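Local coordinates for protein TRAP dicarboxylate transporter, DctP subunit (Ochrobactrum anthropi, PDB 4P47) that probably captures a solute, perhaps a dicarboxylate-like acid, in the periplasm and delivers it to a TRAP-type membrane transporter, at residues M90-A95 with N238-M243. Residues are numbered along the deposited sequence; the frame is centred on the assembly and turned at random.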
# COMPACT_ATOMS: atom_id res chain seq x y z
N MET A 90 5.12 -9.91 15.26
CA MET A 90 4.79 -8.71 14.49
C MET A 90 5.04 -8.87 13.01
O MET A 90 5.90 -9.64 12.59
CB MET A 90 5.60 -7.49 14.97
CG MET A 90 5.10 -6.88 16.28
SD MET A 90 5.92 -5.33 16.76
CE MET A 90 5.36 -4.29 15.41
N THR A 91 4.28 -8.13 12.21
CA THR A 91 4.55 -8.03 10.79
C THR A 91 4.02 -6.71 10.28
O THR A 91 3.25 -6.00 10.97
CB THR A 91 3.95 -9.21 10.02
OG1 THR A 91 4.49 -9.26 8.70
CG2 THR A 91 2.45 -9.09 9.92
N VAL A 92 4.45 -6.35 9.08
CA VAL A 92 3.92 -5.21 8.35
C VAL A 92 3.68 -5.66 6.90
O VAL A 92 4.51 -6.34 6.32
CB VAL A 92 4.86 -3.98 8.46
CG1 VAL A 92 6.29 -4.30 7.99
CG2 VAL A 92 4.27 -2.79 7.73
N MET A 93 2.52 -5.33 6.36
CA MET A 93 2.19 -5.76 4.99
C MET A 93 1.10 -4.88 4.42
O MET A 93 0.44 -4.15 5.15
CB MET A 93 1.68 -7.21 4.96
CG MET A 93 0.34 -7.38 5.66
SD MET A 93 -0.24 -9.11 5.69
CE MET A 93 0.89 -9.73 6.90
N ASN A 94 0.90 -4.96 3.11
CA ASN A 94 -0.17 -4.21 2.48
C ASN A 94 -1.50 -4.51 3.15
O ASN A 94 -1.89 -5.68 3.31
CB ASN A 94 -0.23 -4.54 0.98
CG ASN A 94 0.91 -3.92 0.18
OD1 ASN A 94 1.68 -3.11 0.67
ND2 ASN A 94 1.03 -4.33 -1.07
N ALA A 95 -2.22 -3.46 3.51
CA ALA A 95 -3.42 -3.65 4.31
C ALA A 95 -4.55 -4.35 3.56
O ALA A 95 -5.40 -4.98 4.18
CB ALA A 95 -3.89 -2.32 4.88
N ASN A 238 -1.37 1.72 -1.88
CA ASN A 238 -1.11 0.62 -0.96
C ASN A 238 -0.54 1.14 0.38
O ASN A 238 0.66 1.40 0.49
CB ASN A 238 -0.09 -0.40 -1.54
CG ASN A 238 -0.59 -1.20 -2.76
OD1 ASN A 238 0.22 -1.63 -3.59
ND2 ASN A 238 -1.87 -1.44 -2.82
N PRO A 239 -1.40 1.29 1.40
CA PRO A 239 -0.89 1.51 2.75
C PRO A 239 -0.48 0.18 3.32
O PRO A 239 -1.06 -0.85 2.93
CB PRO A 239 -2.12 2.04 3.50
CG PRO A 239 -3.28 1.50 2.79
CD PRO A 239 -2.86 1.18 1.37
N GLN A 240 0.49 0.17 4.21
CA GLN A 240 0.81 -1.03 4.95
C GLN A 240 0.28 -0.91 6.35
O GLN A 240 0.13 0.21 6.89
CB GLN A 240 2.29 -1.31 4.94
CG GLN A 240 2.79 -1.46 3.52
CD GLN A 240 3.95 -2.38 3.42
OE1 GLN A 240 4.88 -2.33 4.23
NE2 GLN A 240 3.92 -3.24 2.42
N ILE A 241 -0.10 -2.02 6.95
CA ILE A 241 -0.52 -2.00 8.34
C ILE A 241 0.51 -2.78 9.15
O ILE A 241 0.94 -3.90 8.79
CB ILE A 241 -1.95 -2.54 8.53
CG1 ILE A 241 -2.36 -2.44 9.99
CG2 ILE A 241 -2.07 -3.96 8.01
CD1 ILE A 241 -3.85 -2.68 10.22
N VAL A 242 0.94 -2.18 10.26
CA VAL A 242 1.80 -2.82 11.23
C VAL A 242 0.92 -3.47 12.28
O VAL A 242 0.06 -2.80 12.88
CB VAL A 242 2.71 -1.78 11.92
CG1 VAL A 242 3.63 -2.45 12.94
CG2 VAL A 242 3.54 -1.00 10.88
N MET A 243 1.11 -4.77 12.48
CA MET A 243 0.29 -5.56 13.37
C MET A 243 1.12 -6.33 14.36
O MET A 243 2.29 -6.68 14.12
CB MET A 243 -0.53 -6.56 12.57
CG MET A 243 -1.59 -5.92 11.70
SD MET A 243 -2.44 -7.04 10.54
CE MET A 243 -1.06 -7.52 9.47
O HOH W 1 2.58 -3.32 -3.43
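Strand 90-94 and residues 238-243 of the long strand 229-245 run antiparallel: Thr91 with Met243 and Met93 with Ile241 are hydrogen-bonded pairs, each closed by two N-H to O bonds. The straightest of these is Met243 N to Thr91 O, 2.9 Å with 176° at the hydrogen. A last backbone bond, Ala95 N to Pro239 O at 2.9 Å, is given just where the chain leaves its strand; proline, lacking an N-H, can still serve there as acceptor.

Gln240 lies within its own strand, opposite Asn94, where strand 90-94 ends; a long amide suits this buried spot because it can reach the asparagine carbonyl. Its CB lies close to Met93 O and 3.7 Å from Val92 CG2; CG, beside the backbone N (chi1 -59°), passes Asn94 OD1, and CD also sits next to that oxygen. From there the extended chain carries NE2 to Asn94 OD1, a 2.8 Å bond in the plane of the glutamine amide but coming from above the asparagine carbonyl plane. OE1 brushes Val92 CG2 and accepts from Gln44. A leucine here, with no amide, would probably leave Asn94 less firmly held and deprive Gln44 of this acceptor.

The pairing belongs to the mixed sheet of a family 7 solute-binding protein, where 90-94 also runs parallel to strand 30-35 and strand 229-245 also pairs with strand 141-156. Val92 and Val242 form a non-hydrogen-bonded pair, whose beta-branched side chains, well suited to strands, meet through their CG2 methyls at 3.7 Å, while the CE of Met90 bends round to Val242 CG1 at 3.5 Å. On the other face, against helix 76-85, flexible Met243 folds at chi3 (-64°), setting CE 3.9 Å from both Thr91 CG2 and Met93 CE. Thr91 turns its hydroxyl to Ala35 O, and water joins Asn94 ND2 to Asn238 OD1, which Arg152 also binds.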